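Local coordinates for 389aa long hypothetical nucleolar protein (Pyrococcus horikoshii, PDB 5ZVE) that methylates the C5 position of cytosine 72 in several tRNAs, using S-adenosyl-L-methionine as methyl donor, at residues 254-257 with 258-261; 287-290 with 291-295; 296-299 with 300-303; 304-307 with 308-312; 332-335 with 336-339. One frame throughout, in Å; residues are numbered along the deposited sequence.

Contact 1: residues 254-257 with 258-261. With SAH (S-adenosyl-L-homocysteine), chain C.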
# COMPACT_ATOMS: atom_id res chain seq x y z
N GLN A 254 18.70 -11.08 4.83
CA GLN A 254 17.88 -10.99 6.02
C GLN A 254 18.69 -10.43 7.19
O GLN A 254 19.73 -10.98 7.54
CB GLN A 254 17.31 -12.35 6.39
CG GLN A 254 16.36 -12.32 7.56
CD GLN A 254 15.88 -13.70 7.94
OE1 GLN A 254 16.20 -14.69 7.28
NE2 GLN A 254 15.09 -13.77 9.01
N MET A 255 18.18 -9.37 7.81
CA MET A 255 18.90 -8.67 8.88
C MET A 255 18.11 -7.49 9.41
O MET A 255 17.17 -7.01 8.77
CB MET A 255 20.26 -8.17 8.39
CG MET A 255 20.18 -6.89 7.59
SD MET A 255 21.78 -6.24 7.07
CE MET A 255 22.44 -5.69 8.64
N ASP A 256 18.49 -7.02 10.60
CA ASP A 256 17.98 -5.77 11.14
C ASP A 256 18.64 -4.61 10.39
O ASP A 256 19.85 -4.39 10.52
CB ASP A 256 18.26 -5.68 12.65
CG ASP A 256 17.76 -4.39 13.27
OD1 ASP A 256 17.12 -3.57 12.57
OD2 ASP A 256 18.01 -4.18 14.47
N ALA A 257 17.85 -3.88 9.61
CA ALA A 257 18.37 -2.82 8.74
C ALA A 257 19.01 -1.68 9.51
O ALA A 257 19.78 -0.90 8.95
CB ALA A 257 17.26 -2.29 7.86
N ARG A 258 18.68 -1.57 10.79
CA ARG A 258 19.25 -0.54 11.65
C ARG A 258 20.74 -0.76 11.88
O ARG A 258 21.46 0.16 12.27
CB ARG A 258 18.52 -0.49 12.98
CG ARG A 258 17.09 0.00 12.87
CD ARG A 258 16.33 -0.19 14.16
NE ARG A 258 16.42 -1.56 14.66
CZ ARG A 258 15.92 -1.96 15.82
NH1 ARG A 258 16.05 -3.23 16.19
NH2 ARG A 258 15.31 -1.10 16.61
N LYS A 259 21.20 -1.98 11.64
CA LYS A 259 22.61 -2.32 11.73
C LYS A 259 23.30 -2.32 10.36
O LYS A 259 24.39 -2.84 10.23
CB LYS A 259 22.79 -3.68 12.40
CG LYS A 259 22.13 -3.80 13.77
CD LYS A 259 22.46 -5.13 14.42
CE LYS A 259 23.75 -5.05 15.21
NZ LYS A 259 23.56 -4.29 16.48
N LEU A 260 22.65 -1.72 9.36
CA LEU A 260 23.18 -1.70 7.99
C LEU A 260 24.68 -1.36 7.84
O LEU A 260 25.37 -2.03 7.06
CB LEU A 260 22.39 -0.71 7.12
CG LEU A 260 22.97 -0.59 5.70
CD1 LEU A 260 22.88 -1.91 4.94
CD2 LEU A 260 22.34 0.52 4.91
N PRO A 261 25.19 -0.34 8.56
CA PRO A 261 26.62 -0.05 8.41
C PRO A 261 27.56 -1.21 8.76
O PRO A 261 28.75 -1.11 8.49
CB PRO A 261 26.84 1.12 9.36
CG PRO A 261 25.53 1.81 9.40
CD PRO A 261 24.52 0.70 9.37
N SAH C . 9.05 -1.47 0.57
CA SAH C . 8.17 -2.63 0.58
CB SAH C . 7.23 -2.61 1.78
CG SAH C . 7.84 -2.12 3.10
SD SAH C . 6.77 -2.53 4.50
C SAH C . 7.38 -2.79 -0.73
O SAH C . 7.31 -1.88 -1.55
OXT SAH C . 6.79 -3.83 -0.99
C5' SAH C . 8.08 -2.28 5.73
C4' SAH C . 9.00 -3.49 5.93
O4' SAH C . 9.99 -3.18 6.89
C3' SAH C . 8.30 -4.74 6.44
O3' SAH C . 8.39 -5.75 5.46
C2' SAH C . 9.08 -5.18 7.66
O2' SAH C . 9.39 -6.55 7.58
C1' SAH C . 10.36 -4.37 7.56
N9 SAH C . 11.00 -4.09 8.86
C8 SAH C . 10.42 -3.71 10.04
N7 SAH C . 11.39 -3.55 10.97
C5 SAH C . 12.59 -3.83 10.40
C6 SAH C . 13.89 -3.83 10.88
N6 SAH C . 14.15 -3.51 12.15
N1 SAH C . 14.93 -4.16 10.04
C2 SAH C . 14.67 -4.49 8.72
N3 SAH C . 13.37 -4.49 8.25
C4 SAH C . 12.35 -4.16 9.07

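Contact 2: residues 287-290 with 291-295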
# COMPACT_ATOMS: atom_id res chain seq x y z
N GLU A 287 -9.45 2.50 12.43
CA GLU A 287 -8.07 2.86 12.71
C GLU A 287 -7.72 2.47 14.14
O GLU A 287 -8.34 2.96 15.08
CB GLU A 287 -7.85 4.36 12.49
CG GLU A 287 -6.42 4.81 12.76
CD GLU A 287 -5.41 4.18 11.82
OE1 GLU A 287 -4.67 3.27 12.26
OE2 GLU A 287 -5.34 4.59 10.64
N GLU A 288 -6.74 1.59 14.30
CA GLU A 288 -6.35 1.12 15.63
C GLU A 288 -5.16 1.87 16.22
O GLU A 288 -5.03 2.00 17.44
CB GLU A 288 -6.04 -0.38 15.59
CG GLU A 288 -7.18 -1.24 15.06
CD GLU A 288 -6.85 -1.84 13.70
OE1 GLU A 288 -5.97 -1.29 13.01
OE2 GLU A 288 -7.47 -2.86 13.33
N ARG A 289 -4.28 2.36 15.35
CA ARG A 289 -3.08 3.05 15.81
C ARG A 289 -3.39 4.49 16.17
O ARG A 289 -4.26 5.12 15.57
CB ARG A 289 -1.97 2.98 14.76
CG ARG A 289 -1.20 1.66 14.80
CD ARG A 289 -0.36 1.47 13.56
NE ARG A 289 0.18 0.12 13.48
CZ ARG A 289 0.81 -0.37 12.41
NH1 ARG A 289 0.98 0.39 11.33
NH2 ARG A 289 1.27 -1.61 12.41
N THR A 290 -2.67 5.00 17.17
CA THR A 290 -2.93 6.34 17.68
C THR A 290 -1.63 7.08 18.04
O THR A 290 -0.55 6.70 17.58
CB THR A 290 -3.87 6.29 18.91
OG1 THR A 290 -4.19 7.62 19.32
CG2 THR A 290 -3.23 5.51 20.07
N LEU A 291 -1.76 8.13 18.84
CA LEU A 291 -0.65 9.07 19.06
C LEU A 291 0.60 8.41 19.63
O LEU A 291 1.70 8.66 19.14
CB LEU A 291 -1.09 10.20 19.99
CG LEU A 291 -1.61 11.48 19.32
CD1 LEU A 291 -2.65 11.18 18.26
CD2 LEU A 291 -2.16 12.46 20.35
N LYS A 292 0.43 7.57 20.64
CA LYS A 292 1.55 6.84 21.22
C LYS A 292 2.34 6.06 20.15
O LYS A 292 3.56 5.93 20.24
CB LYS A 292 1.06 5.89 22.32
CG LYS A 292 -0.15 5.06 21.92
CD LYS A 292 -0.40 3.93 22.91
CE LYS A 292 -1.48 2.99 22.40
NZ LYS A 292 -1.53 1.74 23.20
N HIS A 293 1.63 5.56 19.14
CA HIS A 293 2.26 4.82 18.05
C HIS A 293 3.05 5.72 17.11
O HIS A 293 4.07 5.30 16.56
CB HIS A 293 1.21 4.05 17.25
CG HIS A 293 0.49 3.01 18.04
ND1 HIS A 293 -0.85 3.11 18.35
CD2 HIS A 293 0.92 1.83 18.57
CE1 HIS A 293 -1.21 2.04 19.05
NE2 HIS A 293 -0.16 1.26 19.19
N ILE A 294 2.59 6.94 16.92
CA ILE A 294 3.25 7.88 16.04
C ILE A 294 4.63 8.25 16.58
O ILE A 294 5.62 8.18 15.86
CB ILE A 294 2.42 9.17 15.85
CG1 ILE A 294 1.12 8.84 15.11
CG2 ILE A 294 3.21 10.21 15.09
CD1 ILE A 294 0.17 10.02 14.98
N GLU A 295 4.68 8.60 17.86
CA GLU A 295 5.94 8.96 18.50
C GLU A 295 6.90 7.78 18.52
O GLU A 295 8.06 7.91 18.13
CB GLU A 295 5.68 9.46 19.92
CG GLU A 295 6.94 9.91 20.65
CD GLU A 295 6.68 10.21 22.11
OE1 GLU A 295 5.56 9.95 22.59
OE2 GLU A 295 7.61 10.70 22.79

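Contact 3: residues 296-299 with 300-303. With SAH (S-adenosyl-L-homocysteine), chain C.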
# COMPACT_ATOMS: atom_id res chain seq x y z
N ALA A 296 6.42 6.62 18.95
CA ALA A 296 7.27 5.44 19.04
C ALA A 296 7.82 5.05 17.67
O ALA A 296 9.00 4.77 17.53
CB ALA A 296 6.50 4.28 19.64
N THR A 297 6.95 5.03 16.66
CA THR A 297 7.35 4.62 15.32
C THR A 297 8.29 5.63 14.67
O THR A 297 9.23 5.25 13.98
CB THR A 297 6.13 4.40 14.42
OG1 THR A 297 5.25 3.46 15.04
CG2 THR A 297 6.55 3.88 13.06
N ALA A 298 8.03 6.92 14.88
CA ALA A 298 8.91 7.97 14.38
C ALA A 298 10.31 7.80 14.95
O ALA A 298 11.31 7.95 14.24
CB ALA A 298 8.36 9.34 14.71
N ARG A 299 10.38 7.48 16.24
CA ARG A 299 11.66 7.27 16.90
C ARG A 299 12.33 6.03 16.33
O ARG A 299 13.55 5.99 16.13
CB ARG A 299 11.48 7.15 18.42
CG ARG A 299 12.77 7.04 19.22
CD ARG A 299 12.54 7.23 20.72
NE ARG A 299 11.58 6.27 21.26
CZ ARG A 299 10.34 6.57 21.64
NH1 ARG A 299 9.89 7.81 21.53
NH2 ARG A 299 9.54 5.62 22.11
N TYR A 300 11.52 5.02 16.03
CA TYR A 300 12.01 3.78 15.45
C TYR A 300 12.60 4.01 14.05
O TYR A 300 13.60 3.39 13.69
CB TYR A 300 10.86 2.76 15.40
CG TYR A 300 11.21 1.40 14.83
CD1 TYR A 300 12.18 0.61 15.42
CD2 TYR A 300 10.52 0.89 13.73
CE1 TYR A 300 12.49 -0.65 14.91
CE2 TYR A 300 10.82 -0.36 13.22
CZ TYR A 300 11.80 -1.12 13.81
OH TYR A 300 12.10 -2.37 13.31
N GLN A 301 12.00 4.91 13.29
CA GLN A 301 12.45 5.19 11.92
C GLN A 301 13.80 5.91 11.89
O GLN A 301 14.59 5.72 10.97
CB GLN A 301 11.40 6.02 11.18
CG GLN A 301 10.09 5.28 10.93
CD GLN A 301 8.96 6.22 10.62
OE1 GLN A 301 9.05 7.41 10.90
NE2 GLN A 301 7.88 5.69 10.06
N ARG A 302 14.06 6.73 12.91
CA ARG A 302 15.31 7.48 12.99
C ARG A 302 16.53 6.57 13.02
O ARG A 302 17.59 6.92 12.51
CB ARG A 302 15.32 8.40 14.21
CG ARG A 302 14.49 9.65 14.02
CD ARG A 302 14.40 10.48 15.29
NE ARG A 302 13.26 11.39 15.23
CZ ARG A 302 12.21 11.33 16.04
NH1 ARG A 302 12.18 10.42 17.01
NH2 ARG A 302 11.21 12.19 15.91
N ALA A 303 16.37 5.40 13.62
CA ALA A 303 17.44 4.41 13.63
C ALA A 303 17.79 3.96 12.21
O ALA A 303 18.97 3.86 11.87
CB ALA A 303 17.04 3.22 14.50
N SAH C . 9.05 -1.47 0.57
CA SAH C . 8.17 -2.63 0.58
CB SAH C . 7.23 -2.61 1.78
CG SAH C . 7.84 -2.12 3.10
SD SAH C . 6.77 -2.53 4.50
C SAH C . 7.38 -2.79 -0.73
O SAH C . 7.31 -1.88 -1.55
OXT SAH C . 6.79 -3.83 -0.99
C5' SAH C . 8.08 -2.28 5.73
C4' SAH C . 9.00 -3.49 5.93
O4' SAH C . 9.99 -3.18 6.89
C3' SAH C . 8.30 -4.74 6.44
O3' SAH C . 8.39 -5.75 5.46
C2' SAH C . 9.08 -5.18 7.66
O2' SAH C . 9.39 -6.55 7.58
C1' SAH C . 10.36 -4.37 7.56
N9 SAH C . 11.00 -4.09 8.86
C8 SAH C . 10.42 -3.71 10.04
N7 SAH C . 11.39 -3.55 10.97
C5 SAH C . 12.59 -3.83 10.40
C6 SAH C . 13.89 -3.83 10.88
N6 SAH C . 14.15 -3.51 12.15
N1 SAH C . 14.93 -4.16 10.04
C2 SAH C . 14.67 -4.49 8.72
N3 SAH C . 13.37 -4.49 8.25
C4 SAH C . 12.35 -4.16 9.07

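Contact 4: residues 304-307 with 308-312. With SAH (S-adenosyl-L-homocysteine), chain C.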
# COMPACT_ATOMS: atom_id res chain seq x y z
N PHE A 304 16.76 3.70 11.40
CA PHE A 304 16.95 3.37 9.98
C PHE A 304 17.64 4.50 9.22
O PHE A 304 18.60 4.28 8.48
CB PHE A 304 15.61 3.08 9.31
CG PHE A 304 14.93 1.83 9.79
CD1 PHE A 304 14.28 1.81 11.02
CD2 PHE A 304 14.90 0.69 9.00
CE1 PHE A 304 13.64 0.66 11.46
CE2 PHE A 304 14.25 -0.46 9.44
CZ PHE A 304 13.62 -0.47 10.67
N ILE A 305 17.12 5.70 9.41
CA ILE A 305 17.57 6.88 8.71
C ILE A 305 19.05 7.14 8.97
O ILE A 305 19.82 7.37 8.04
CB ILE A 305 16.77 8.11 9.15
CG1 ILE A 305 15.32 8.01 8.67
CG2 ILE A 305 17.45 9.37 8.65
CD1 ILE A 305 14.41 9.04 9.29
N TRP A 306 19.43 7.11 10.24
CA TRP A 306 20.81 7.30 10.65
C TRP A 306 21.69 6.23 10.01
O TRP A 306 22.76 6.53 9.48
CB TRP A 306 20.93 7.28 12.18
CG TRP A 306 22.32 7.52 12.73
CD1 TRP A 306 22.95 6.78 13.70
CD2 TRP A 306 23.24 8.56 12.36
NE1 TRP A 306 24.20 7.30 13.95
CE2 TRP A 306 24.40 8.39 13.15
CE3 TRP A 306 23.19 9.62 11.45
CZ2 TRP A 306 25.50 9.24 13.04
CZ3 TRP A 306 24.29 10.46 11.34
CH2 TRP A 306 25.43 10.26 12.14
N ALA A 307 21.22 4.99 10.05
CA ALA A 307 21.95 3.87 9.45
C ALA A 307 22.13 4.08 7.94
O ALA A 307 23.16 3.73 7.38
CB ALA A 307 21.23 2.56 9.73
N ALA A 308 21.11 4.66 7.30
CA ALA A 308 21.16 4.92 5.87
C ALA A 308 22.15 6.03 5.54
O ALA A 308 22.95 5.91 4.62
CB ALA A 308 19.78 5.29 5.35
N ILE A 309 22.08 7.12 6.31
CA ILE A 309 22.97 8.26 6.13
C ILE A 309 24.43 7.85 6.25
O ILE A 309 25.27 8.25 5.43
CB ILE A 309 22.66 9.36 7.16
CG1 ILE A 309 21.27 9.96 6.90
CG2 ILE A 309 23.72 10.45 7.12
CD1 ILE A 309 20.84 10.97 7.95
N LYS A 310 24.74 7.03 7.25
CA LYS A 310 26.11 6.58 7.47
C LYS A 310 26.58 5.60 6.40
O LYS A 310 27.77 5.43 6.19
CB LYS A 310 26.25 5.93 8.85
CG LYS A 310 26.15 6.90 10.02
CD LYS A 310 26.59 6.24 11.33
CE LYS A 310 25.74 5.02 11.65
NZ LYS A 310 26.14 4.38 12.94
N SER A 311 25.63 4.97 5.71
CA SER A 311 25.97 4.01 4.67
C SER A 311 25.92 4.62 3.28
O SER A 311 26.13 3.93 2.28
CB SER A 311 25.02 2.81 4.73
OG SER A 311 25.08 2.16 5.99
N LEU A 312 25.64 5.92 3.21
CA LEU A 312 25.59 6.60 1.92
C LEU A 312 26.94 7.23 1.61
O LEU A 312 27.55 7.85 2.49
CB LEU A 312 24.51 7.69 1.91
CG LEU A 312 23.15 7.38 1.28
CD1 LEU A 312 22.27 8.63 1.33
CD2 LEU A 312 23.30 6.90 -0.16
N SAH C . 9.05 -1.47 0.57
CA SAH C . 8.17 -2.63 0.58
CB SAH C . 7.23 -2.61 1.78
CG SAH C . 7.84 -2.12 3.10
SD SAH C . 6.77 -2.53 4.50
C SAH C . 7.38 -2.79 -0.73
O SAH C . 7.31 -1.88 -1.55
OXT SAH C . 6.79 -3.83 -0.99
C5' SAH C . 8.08 -2.28 5.73
C4' SAH C . 9.00 -3.49 5.93
O4' SAH C . 9.99 -3.18 6.89
C3' SAH C . 8.30 -4.74 6.44
O3' SAH C . 8.39 -5.75 5.46
C2' SAH C . 9.08 -5.18 7.66
O2' SAH C . 9.39 -6.55 7.58
C1' SAH C . 10.36 -4.37 7.56
N9 SAH C . 11.00 -4.09 8.86
C8 SAH C . 10.42 -3.71 10.04
N7 SAH C . 11.39 -3.55 10.97
C5 SAH C . 12.59 -3.83 10.40
C6 SAH C . 13.89 -3.83 10.88
N6 SAH C . 14.15 -3.51 12.15
N1 SAH C . 14.93 -4.16 10.04
C2 SAH C . 14.67 -4.49 8.72
N3 SAH C . 13.37 -4.49 8.25
C4 SAH C . 12.35 -4.16 9.07

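Contact 5: residues 332-335 with 336-339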
# COMPACT_ATOMS: atom_id res chain seq x y z
N GLY A 332 8.95 15.81 10.19
CA GLY A 332 9.74 15.80 11.40
C GLY A 332 11.02 15.00 11.27
O GLY A 332 12.08 15.43 11.72
N ASN A 333 10.93 13.83 10.64
CA ASN A 333 12.10 12.99 10.45
C ASN A 333 12.99 13.46 9.31
O ASN A 333 14.16 13.08 9.22
CB ASN A 333 11.69 11.54 10.21
CG ASN A 333 11.65 10.73 11.48
OD1 ASN A 333 12.13 11.18 12.52
ND2 ASN A 333 11.11 9.52 11.41
N VAL A 334 12.45 14.29 8.41
CA VAL A 334 13.31 14.86 7.39
C VAL A 334 14.18 15.97 7.98
O VAL A 334 15.36 16.08 7.63
CB VAL A 334 12.52 15.41 6.21
CG1 VAL A 334 13.50 15.88 5.15
CG2 VAL A 334 11.63 14.32 5.62
N LYS A 335 13.62 16.78 8.86
CA LYS A 335 14.40 17.78 9.60
C LYS A 335 15.58 17.14 10.32
O LYS A 335 16.68 17.69 10.33
CB LYS A 335 13.52 18.53 10.60
CG LYS A 335 12.56 19.50 9.96
CD LYS A 335 11.77 20.25 11.01
CE LYS A 335 10.88 21.30 10.38
NZ LYS A 335 10.22 22.14 11.42
N PHE A 336 15.34 15.98 10.93
CA PHE A 336 16.41 15.16 11.50
C PHE A 336 17.52 14.91 10.47
O PHE A 336 18.70 15.10 10.77
CB PHE A 336 15.83 13.83 12.00
CG PHE A 336 16.87 12.84 12.46
CD1 PHE A 336 17.63 13.08 13.59
CD2 PHE A 336 17.06 11.65 11.77
CE1 PHE A 336 18.57 12.16 14.02
CE2 PHE A 336 18.00 10.73 12.19
CZ PHE A 336 18.76 10.98 13.32
N MET A 337 17.14 14.51 9.26
CA MET A 337 18.10 14.23 8.20
C MET A 337 18.88 15.48 7.80
O MET A 337 20.07 15.42 7.49
CB MET A 337 17.40 13.65 6.97
CG MET A 337 16.62 12.38 7.25
SD MET A 337 15.95 11.54 5.79
CE MET A 337 14.79 12.73 5.16
N ILE A 338 18.19 16.61 7.79
CA ILE A 338 18.80 17.87 7.43
C ILE A 338 19.86 18.25 8.48
O ILE A 338 20.89 18.84 8.15
CB ILE A 338 17.74 18.98 7.27
CG1 ILE A 338 16.79 18.62 6.12
CG2 ILE A 338 18.38 20.34 7.01
CD1 ILE A 338 15.71 19.65 5.85
N ARG A 339 19.61 17.90 9.74
CA ARG A 339 20.60 18.13 10.80
C ARG A 339 21.80 17.18 10.70
O ARG A 339 22.85 17.44 11.29
CB ARG A 339 19.95 18.01 12.17
CG ARG A 339 18.91 19.09 12.44
CD ARG A 339 18.49 19.17 13.92
NE ARG A 339 17.83 17.96 14.40
CZ ARG A 339 16.51 17.77 14.42
NH1 ARG A 339 15.70 18.72 13.98
NH2 ARG A 339 16.00 16.64 14.89
O HOH W 1 12.79 16.87 14.12

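Contact 1: residues 254-257 with 258-261
D256 and R258 meet through two torsions: the aspartate CG stands opposite its own backbone N (chi1 180°), and the arginine chain bends at chi3 (-52°), which turns NE and NH1 onto the carboxylate. The site is the loop after strand 250-254 of the class I methyltransferase fold, at the point where it winds into a 3-10 segment beside the adenine of SAH. The grip is side-on. R258 NH1 makes a salt bridge of 2.8 Å to D256 OD2, arriving from above the carboxylate plane, while R258 NE reaches D256 OD1 at 3.0 Å on its syn lone pair. D256 OD1 also accepts the backbone N of R258 at 3.1 Å, which comes from well out of the plane on the face opposite to NH1; a bond from side chain to the amide two residues on defines an Asx turn. A backbone bond from K259 N to D256 O, 3.0 Å long, reinforces it. Beyond the turn, the R258 side chain packs on Y300 and A303 of helix 291-310. The same groups read the adenine edge. SAH N6 donates to D256 OD1 at 3.0 Å, giving that oxygen three donors, and the amide N of A257 donates to SAH N1 at 3.0 Å, nearly straight at 166°.

Contact 2: residues 287-290 with 291-295
T290 and H293 are joined by a hydrogen bond: the backbone N of T290 donates to H293 ND1 at 2.9 Å, nearly straight (167°) and close to the imidazole plane, so ND1 acts here as an acceptor. H293 CG sits beside its own backbone N (chi1 -63°), which turns the ring back to T290 N. Both faces of the ring are flanked. Over one lies R289 CG, 4.0 Å from the centroid of the H293 ring and 20° off its normal, a CH-pi contact; K292 CG stands over the opposite face, offset toward the rim. K292 CG also touches T290 CG2 at 3.6 Å. One shell further out, the carbonyl of T290 starts the helix, taking I294 N at 3.2 Å in the carbonyl plane and, more weakly, H293 N. R289 NH1 bonds to T277 O, and T290 OG1 to E8 OE1 on helix 7-17. Upstream, R289 N donates to E287 OE1 at 3.2 Å, steadying the approach to the helix. T290 occupies the N-cap position of helix 291-310. H293, at N3, accepts the N-cap amide; this is one half of a capping box, the reciprocal bond from the T290 side chain being absent.

Contact 3: residues 296-299 with 300-303
Y300, R299 and R302 have the most surface covered across this turn of helix 291-310, a helix that flanks the cofactor site of the class I methyltransferase fold. Y300 is fixed at its base by the bond from its backbone N to A296 O (2.9 Å). Its CG lies opposite the backbone N (chi1 -179°), which sends the ring off the helix toward SAH, with SAH N7 at its edge and in its plane. On the other side of the helix, R302 runs extended back along the preceding turn. Its guanidinium lays one face over A298 O, and R302 NH1 comes within 3.6 Å of R299 CB. The guanidinium planes of R299 and R302 are only 32° apart, yet their NH1 atoms are 5.7 Å from each other, so the like charges do not meet. The buried Q301 lies between these two sides: its CG sits 3.2 Å from T297 O, its NE2 is 3.7 Å from T297 CG2, and that NE2 bonds to P275 O. A leucine in its place would remove the amide, and P275 O would probably be left without this donor. At the far end of Y300, with F304 set edge-to-face against its ring, the adenine's N6 donates to Y300 OH at 2.6 Å.

Contact 4: residues 304-307 with 308-312
W306 and K310, one helical turn apart, supply the aromatic contact: the lysine's aliphatic chain lies over one face of the indole, with K310 CG 3.8 Å from the centroid of the W306 six-membered ring and 9° off its normal, a CH-pi arrangement. The bend at chi3 (-58°) carries K310 CE on toward the five-membered ring, 3.6 Å from W306 NE1. K340 adds a cation-pi partner. Among apolar contacts, I305 and I309 lie side by side and point the same way, I305 CG2 being 3.8 Å from I309 CD1. The hydrogen bonds are those of a helix reaching its end: I309 N to I305 O (2.9 Å) and K310 N to W306 O (3.0 Å) are nearly straight, whereas S311 N reaches A307 O only weakly. S311 OG compensates by donating to A307 O at 2.8 Å, nearly along the C=O axis. Toward the cofactor, F304 brings its ring edge down on the face of the adenine, its CZ 3.4 Å from SAH C6. The chemistry thus divides: F304 adds carbon contact over the adenine, I305 and I309 pack inward, W306 and K310 cover each other outside, and a hydroxyl serves the carbonyl where backbone bonding weakens.

Contact 5: residues 332-335 with 336-339
V334 and M337 make the tight half of these two helical turns. The M337 chain bends at chi3 (-64°) and folds its terminal methyl back against the valine, placing CE 3.4 Å from V334 CG1, closer than ordinary carbon contact, and 3.6 Å from V334 CG2. F336 turns a ring edge toward N333 O, and its side chain continues onto R302 and I305. An alanine in place of M337 would lack CG, SD and CE, and is likely to leave a gap beside V334 and toward I305 and L379. The solvent side is looser. The exposed I338 meets V334 mainly at the backbone, its CG1 3.3 Å from V334 O, while its own backbone N donates to that oxygen in the carbonyl plane at 2.9 Å. K335 runs extended, its NZ weakly bonded to Y327 OH. R339 folds back, bent at chi3, until K335 O lies over one face of its guanidinium, offset toward the rim. A water donates to G332 O at 2.9 Å and accepts weakly from R339 NH2 at 3.3 Å, linking the first and last residues of the segment pair. Even the backbone is slacker at its start: F336 N to G332 O is a weak bond of 3.4 Å. V334 and M337 face strand 374-381 and N333 packs on helix 291-310, with K335, R339 and also I338 outward, broadly the pattern of an amphipathic helix covering the sheet of a Rossmann-like methyltransferase domain.

Overall arrangement
From the N terminus the five contacts come in series; each is local, spanning eight or nine residues, and none nests within or crosses another. Contact 1 shapes the loop after strand 250-254. Contacts 2, 3 and 4 then follow helix 291-310 from its start to its end, contact 2 tying that start to helix 7-17 through E8, and contact 5 lies on helix 331-339. Contacts 1, 3 and 4 all touch SAH. Contact 1 also packs on contact 4, through L260 and P261 against S311. Across from the cofactor, contact 5 meets the same long helix, through A298 O to N333 ND2 and through I305 against F336 and M337. Contact 2 touches only its sequence neighbour, contact 3, its centre about 25 Å from that of contact 4.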